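PDB 6JCL: catechol O-methyltransferase from Mycobacterium tuberculosis, which transfers a methyl group from S-adenosyl-L-methionine to a hydroxyl of catechol-like compounds, with the help of a divalent metal cation. Local coordinates for residues Leu54-Ala58 against Ile59-Arg63; Pro10-Asp13 against Ala14-Ser18; Asp123-Pro126 against Thr127-Gly130. All coordinates share one frame; numbering follows the deposited sequence.

Interaction 1. Residues Leu54-Ala58 against Ile59-Arg63; sequences LLAGA and IQARR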
loop_
_atom_site.group_PDB
_atom_site.type_symbol
_atom_site.label_atom_id
_atom_site.label_comp_id
_atom_site.label_asym_id
_atom_site.label_seq_id
_atom_site.Cartn_x
_atom_site.Cartn_y
_atom_site.Cartn_z
ATOM N N LEU A 54 6.959 6.139 -1.335
ATOM C CA LEU A 54 6.653 6.284 0.084
ATOM C C LEU A 54 6.883 4.985 0.852
ATOM O O LEU A 54 7.237 5.022 2.039
ATOM C CB LEU A 54 5.213 6.764 0.245
ATOM C CG LEU A 54 4.961 8.171 -0.333
ATOM C CD1 LEU A 54 3.478 8.553 -0.156
ATOM C CD2 LEU A 54 5.837 9.251 0.281
ATOM N N LEU A 55 6.675 3.847 0.195
ATOM C CA LEU A 55 6.956 2.557 0.819
ATOM C C LEU A 55 8.444 2.411 1.099
ATOM O O LEU A 55 8.850 2.044 2.209
ATOM C CB LEU A 55 6.461 1.440 -0.097
ATOM C CG LEU A 55 6.670 0.006 0.364
ATOM C CD1 LEU A 55 6.051 -0.184 1.749
ATOM C CD2 LEU A 55 6.051 -0.976 -0.663
ATOM N N ALA A 56 9.284 2.726 0.104
ATOM C CA ALA A 56 10.733 2.709 0.334
ATOM C C ALA A 56 11.127 3.685 1.441
ATOM O O ALA A 56 11.964 3.369 2.295
ATOM C CB ALA A 56 11.480 3.051 -0.963
ATOM N N GLY A 57 10.519 4.878 1.459
ATOM C CA GLY A 57 10.826 5.829 2.518
ATOM C C GLY A 57 10.357 5.355 3.882
ATOM O O GLY A 57 11.047 5.536 4.888
ATOM N N ALA A 58 9.192 4.713 3.928
ATOM C CA ALA A 58 8.629 4.258 5.196
ATOM C C ALA A 58 9.520 3.218 5.864
ATOM O O ALA A 58 9.660 3.216 7.092
ATOM C CB ALA A 58 7.231 3.678 4.973
ATOM N N ILE A 59 10.098 2.300 5.080
ATOM C CA ILE A 59 10.936 1.259 5.682
ATOM C C ILE A 59 12.402 1.682 5.702
ATOM O O ILE A 59 13.276 0.913 6.121
ATOM C CB ILE A 59 10.767 -0.089 4.963
ATOM C CG1 ILE A 59 11.446 -0.037 3.594
ATOM C CG2 ILE A 59 9.270 -0.451 4.832
ATOM C CD1 ILE A 59 11.419 -1.391 2.846
ATOM N N GLN A 60 12.685 2.920 5.300
ATOM C CA GLN A 60 14.062 3.425 5.250
ATOM C C GLN A 60 14.949 2.503 4.416
ATOM O O GLN A 60 16.083 2.180 4.790
ATOM C CB GLN A 60 14.629 3.640 6.662
ATOM C CG GLN A 60 13.929 4.782 7.369
ATOM C CD GLN A 60 14.558 5.120 8.711
ATOM O OE1 GLN A 60 13.872 5.175 9.730
ATOM N NE2 GLN A 60 15.871 5.336 8.716
ATOM N N ALA A 61 14.421 2.088 3.268
ATOM C CA ALA A 61 15.138 1.181 2.377
ATOM C C ALA A 61 16.436 1.825 1.911
ATOM O O ALA A 61 16.456 3.002 1.545
ATOM C CB ALA A 61 14.268 0.820 1.173
ATOM N N ARG A 62 17.534 1.073 1.985
ATOM C CA ARG A 62 18.797 1.545 1.441
ATOM C C ARG A 62 19.313 0.693 0.288
ATOM O O ARG A 62 20.218 1.136 -0.431
ATOM C CB ARG A 62 19.858 1.631 2.545
ATOM C CG ARG A 62 19.648 2.808 3.513
ATOM C CD ARG A 62 19.751 4.163 2.791
ATOM N NE ARG A 62 19.511 5.312 3.670
ATOM C CZ ARG A 62 20.427 5.863 4.466
ATOM N NH1 ARG A 62 21.663 5.378 4.513
ATOM N NH2 ARG A 62 20.106 6.908 5.222
ATOM N N ARG A 63 18.771 -0.507 0.088
ATOM C CA ARG A 63 19.093 -1.326 -1.069
ATOM C C ARG A 63 17.790 -1.837 -1.652
ATOM O O ARG A 63 17.043 -2.543 -0.968
ATOM C CB ARG A 63 19.995 -2.496 -0.690
ATOM C CG ARG A 63 21.408 -2.075 -0.314
ATOM C CD ARG A 63 21.994 -3.010 0.731
ATOM N NE ARG A 63 23.064 -2.360 1.480
ATOM C CZ ARG A 63 24.346 -2.412 1.135
ATOM N NH1 ARG A 63 25.261 -1.790 1.872
ATOM N NH2 ARG A 63 24.713 -3.087 0.053
#
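A61 N reaches back to A56 O at 2.9 Å with an N-H...O angle of 166°, while Q60 N bonds to G57 O at 3.1 Å. This i+5 to i bond and this i+3 to i bond, together with the positive phi of Q60 (54°), identify a Schellman motif, with Q60 as its C-prime residue. A61 N lies only slightly off the carbonyl plane of A56, whereas Q60 N stands above that of G57 and uses no lone pair. The last regular helical bond, I59 N to L55 O at 3.1 Å, precedes the turn. The methyl CB of A61 points back at the helix and rests 4.2 Å from A56 CB.

With chi1 at 72°, I59 tucks CG1 in over its own backbone; CG1 and CG2 each lie 3.6 Å from L55 O, bracketing that oxygen, and CG2 comes to 4.5 Å from L55 CD1. Further out, I59 and L55 pack on V161 of strand 160-165, A56 lies on L135, and I59 also meets A58 of the second subunit. D134 OD2 accepts from the backbone N of both R62 and R63, fixing the chain as it enters strand 63-67. The cap thus gives A56 O and G57 O backbone donors where the helix stops, L55 O keeps its helical one, and apolar groups anchor the turn to the sheet and dimer interface.

Interaction 2. Residues Pro10-Asp13 against Ala14-Ser18; sequences PDVD and AFLDS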
loop_
_atom_site.group_PDB
_atom_site.type_symbol
_atom_site.label_atom_id
_atom_site.label_comp_id
_atom_site.label_asym_id
_atom_site.label_seq_id
_atom_site.Cartn_x
_atom_site.Cartn_y
_atom_site.Cartn_z
ATOM N N PRO A 10 -10.183 6.878 -14.183
ATOM C CA PRO A 10 -9.186 7.780 -14.803
ATOM C C PRO A 10 -9.367 9.246 -14.436
ATOM O O PRO A 10 -8.367 9.929 -14.146
ATOM C CB PRO A 10 -9.392 7.550 -16.311
ATOM C CG PRO A 10 -9.811 6.102 -16.372
ATOM C CD PRO A 10 -10.745 5.944 -15.184
ATOM N N ASP A 11 -10.612 9.741 -14.412
ATOM C CA ASP A 11 -10.871 11.122 -13.996
ATOM C C ASP A 11 -10.402 11.365 -12.571
ATOM O O ASP A 11 -9.831 12.417 -12.264
ATOM C CB ASP A 11 -12.364 11.449 -14.051
ATOM C CG ASP A 11 -12.946 11.418 -15.452
ATOM O OD1 ASP A 11 -12.251 11.797 -16.411
ATOM O OD2 ASP A 11 -14.112 10.993 -15.575
ATOM N N VAL A 12 -10.686 10.418 -11.678
ATOM C CA VAL A 12 -10.263 10.555 -10.289
ATOM C C VAL A 12 -8.741 10.577 -10.199
ATOM O O VAL A 12 -8.168 11.402 -9.480
ATOM C CB VAL A 12 -10.873 9.437 -9.435
ATOM C CG1 VAL A 12 -10.257 9.456 -8.026
ATOM C CG2 VAL A 12 -12.383 9.635 -9.364
ATOM N N ASP A 13 -8.063 9.721 -10.966
ATOM C CA ASP A 13 -6.599 9.728 -10.942
ATOM C C ASP A 13 -6.035 11.055 -11.423
ATOM O O ASP A 13 -4.992 11.501 -10.933
ATOM C CB ASP A 13 -6.013 8.611 -11.801
ATOM C CG ASP A 13 -5.477 7.429 -10.975
ATOM O OD1 ASP A 13 -5.715 7.351 -9.744
ATOM O OD2 ASP A 13 -4.803 6.569 -11.575
ATOM N N ALA A 14 -6.668 11.679 -12.419
ATOM C CA ALA A 14 -6.181 12.979 -12.864
ATOM C C ALA A 14 -6.251 14.000 -11.735
ATOM O O ALA A 14 -5.317 14.791 -11.550
ATOM C CB ALA A 14 -6.969 13.457 -14.080
ATOM N N PHE A 15 -7.344 13.985 -10.959
ATOM C CA PHE A 15 -7.454 14.861 -9.797
ATOM C C PHE A 15 -6.382 14.528 -8.757
ATOM O O PHE A 15 -5.720 15.426 -8.222
ATOM C CB PHE A 15 -8.866 14.750 -9.196
ATOM C CG PHE A 15 -9.029 15.413 -7.850
ATOM C CD1 PHE A 15 -9.274 16.785 -7.747
ATOM C CD2 PHE A 15 -8.975 14.657 -6.683
ATOM C CE1 PHE A 15 -9.436 17.391 -6.478
ATOM C CE2 PHE A 15 -9.132 15.252 -5.434
ATOM C CZ PHE A 15 -9.360 16.615 -5.333
ATOM N N LEU A 16 -6.189 13.239 -8.475
ATOM C CA LEU A 16 -5.187 12.842 -7.495
ATOM C C LEU A 16 -3.794 13.256 -7.953
ATOM O O LEU A 16 -2.982 13.715 -7.143
ATOM C CB LEU A 16 -5.254 11.326 -7.261
ATOM C CG LEU A 16 -6.550 10.744 -6.673
ATOM C CD1 LEU A 16 -6.442 9.238 -6.550
ATOM C CD2 LEU A 16 -6.843 11.351 -5.319
ATOM N N ASP A 17 -3.501 13.105 -9.249
ATOM C CA ASP A 17 -2.206 13.539 -9.769
ATOM C C ASP A 17 -2.005 15.033 -9.537
ATOM O O ASP A 17 -0.967 15.459 -9.014
ATOM C CB ASP A 17 -2.090 13.208 -11.261
ATOM C CG ASP A 17 -1.907 11.730 -11.528
ATOM O OD1 ASP A 17 -1.762 10.935 -10.573
ATOM O OD2 ASP A 17 -1.897 11.346 -12.724
ATOM N N SER A 18 -3.015 15.840 -9.880
ATOM C CA SER A 18 -2.903 17.288 -9.750
ATOM C C SER A 18 -2.826 17.728 -8.294
ATOM O O SER A 18 -2.209 18.755 -7.985
ATOM C CB SER A 18 -4.090 17.959 -10.441
ATOM O OG SER A 18 -4.287 19.276 -9.958
HETATM O O HOH W 1 -2.005 8.221 -11.182
#
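V12 O and D13 O accept from L16 N (2.9 Å) and D17 N (2.8 Å) in consecutive i to i+4 bonds, which A14 N to P10 O and F15 N to D11 O extend into an unbroken alpha-helical ladder. V12 and L16 run alongside each other in the same direction, with V12 CG1 4.1 Å from L16 CD1. L16 CG also lies 3.3 Å from V12 O, beside the carbonyl that its own backbone N engages. F15 has its CG anti to the backbone N (chi1 169°), which turns the ring away from the preceding turn; V12 O lies at the ring's edge, near its plane.

D13 and D17 are one turn apart, but their OD1 atoms stay 5.4 Å from each other, and a water donates to D17 OD1 at 2.8 Å and weakly to D13 OD2 at 3.3 Å. The strongest partners are R208, in a salt bridge with D17 OD2, and Q204 of the second subunit, whose NE2 bonds to D13 OD1. Further bonds run from Q47 to D17 OD1 and from R208 N to D13 OD2. Such partners would probably favour the ionised form of both acids. This is the N-terminal helix of a class I-like methyltransferase, in which an apolar pair packs on Q204 and A202 of the second subunit and an acidic pair is tied to R208, Q47 and that same Q204.

Interaction 3. Residues Asp123-Pro126 against Thr127-Gly130; sequences DTLP and TLAG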
loop_
_atom_site.group_PDB
_atom_site.type_symbol
_atom_site.label_atom_id
_atom_site.label_comp_id
_atom_site.label_asym_id
_atom_site.label_seq_id
_atom_site.Cartn_x
_atom_site.Cartn_y
_atom_site.Cartn_z
ATOM N N ASP A 123 19.467 -14.592 -15.652
ATOM C CA ASP A 123 20.910 -14.705 -15.806
ATOM C C ASP A 123 21.677 -13.700 -14.965
ATOM O O ASP A 123 22.823 -13.977 -14.594
ATOM C CB ASP A 123 21.303 -14.533 -17.274
ATOM C CG ASP A 123 20.666 -15.577 -18.169
ATOM O OD1 ASP A 123 20.399 -16.701 -17.679
ATOM O OD2 ASP A 123 20.425 -15.273 -19.356
ATOM N N THR A 124 21.096 -12.531 -14.680
ATOM C CA THR A 124 21.833 -11.519 -13.927
ATOM C C THR A 124 21.587 -11.603 -12.423
ATOM O O THR A 124 22.494 -11.286 -11.647
ATOM C CB THR A 124 21.494 -10.106 -14.426
ATOM O OG1 THR A 124 20.085 -9.868 -14.322
ATOM C CG2 THR A 124 21.944 -9.926 -15.879
ATOM N N LEU A 125 20.400 -12.046 -11.996
ATOM C CA LEU A 125 20.124 -12.215 -10.569
ATOM C C LEU A 125 21.191 -13.010 -9.822
ATOM O O LEU A 125 21.528 -12.609 -8.694
ATOM C CB LEU A 125 18.742 -12.866 -10.375
ATOM C CG LEU A 125 17.562 -11.889 -10.476
ATOM C CD1 LEU A 125 16.218 -12.594 -10.719
ATOM C CD2 LEU A 125 17.468 -10.996 -9.232
ATOM N N PRO A 126 21.735 -14.124 -10.350
ATOM C CA PRO A 126 22.816 -14.838 -9.639
ATOM C C PRO A 126 24.135 -14.074 -9.550
ATOM O O PRO A 126 25.017 -14.495 -8.791
ATOM C CB PRO A 126 23.008 -16.120 -10.464
ATOM C CG PRO A 126 21.802 -16.253 -11.296
ATOM C CD PRO A 126 21.244 -14.893 -11.514
ATOM N N THR A 127 24.320 -13.005 -10.318
ATOM C CA THR A 127 25.566 -12.253 -10.301
ATOM C C THR A 127 25.505 -11.032 -9.400
ATOM O O THR A 127 26.536 -10.377 -9.203
ATOM C CB THR A 127 25.934 -11.798 -11.721
ATOM O OG1 THR A 127 25.034 -10.757 -12.133
ATOM C CG2 THR A 127 25.852 -12.966 -12.688
ATOM N N LEU A 128 24.329 -10.716 -8.865
ATOM C CA LEU A 128 24.141 -9.520 -8.052
ATOM C C LEU A 128 24.795 -9.653 -6.686
ATOM O O LEU A 128 24.620 -10.663 -5.998
ATOM C CB LEU A 128 22.653 -9.239 -7.855
ATOM C CG LEU A 128 21.795 -8.832 -9.044
ATOM C CD1 LEU A 128 20.424 -8.375 -8.538
ATOM C CD2 LEU A 128 22.476 -7.747 -9.881
ATOM N N ALA A 129 25.556 -8.630 -6.296
ATOM C CA ALA A 129 26.151 -8.572 -4.965
ATOM C C ALA A 129 25.716 -7.311 -4.222
ATOM O O ALA A 129 26.334 -6.943 -3.216
ATOM C CB ALA A 129 27.677 -8.660 -5.049
ATOM N N GLY A 130 24.651 -6.649 -4.697
ATOM C CA GLY A 130 24.162 -5.395 -4.133
ATOM C C GLY A 130 23.184 -5.505 -2.973
ATOM O O GLY A 130 22.552 -4.512 -2.584
HETATM O O HOH W 2 23.140 -13.043 -6.382
#
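T124 O is gripped by two donors of one residue, T127 OG1 at 2.6 Å and T127 N at 2.8 Å. The hydroxyl lies in the carbonyl plane on a lone pair. The amide instead stands above that plane, 52° out of it, and its N-H...O angle is 149°, so the two donors use different regions around the oxygen. The hydroxyl bond depends on the side-chain torsion: a chi1 of 72° swings OG1 in over the backbone of T127 and back toward the preceding turn. The methyl CG2 lies 3.7 Å from D123 O.

The i to i+3 spacing of the amide bond matches the 3-10 character of L125 to T127. A second bond of that spacing, from L128 N to L125 O, is weak at 3.4 Å although nearly straight. A water reinforces this step by donating to L125 O at 2.9 Å and to L128 O at 2.8 Å, bridging two carbonyls across the turn.

On the inward side the leucines cross, L125 CD2 lying 4.0 Å from L128 CD1. Both pack on L65 of strand 63-67; L125 also meets L91, Y148, W151 and L155, and L128 meets V89. The side chain of T124 is about 6 Å from the bound S-adenosyl-L-homocysteine, and the turn follows A121, a probable cofactor-binding residue. Here T124 O is held by the hydroxyl and amide of T127, and L125 O by a water and, weakly, by L128 N, while the leucine pair roots the solvent-facing turn in the core beside the cofactor pocket.

How the interactions relate
Interactions 1 and 3 both lie where a helix gives way to a connection leading to a strand of the central sheet, but they finish the helix differently: the first by backbone bonds and apolar side chains in a partly buried setting, the second at the surface with a hydroxyl and a water. They touch where R63 CG packs on G130 O at 3.5 Å. Interaction 2 lies within a continuous helix, and its outward bonds are largely those of carboxylates. It and interaction 1 share the second subunit and helix 46-58, although their nearest atoms are about 11 Å apart. Interactions 2 and 3 are on opposite sides of the chain's centre, about 38 Å between centres.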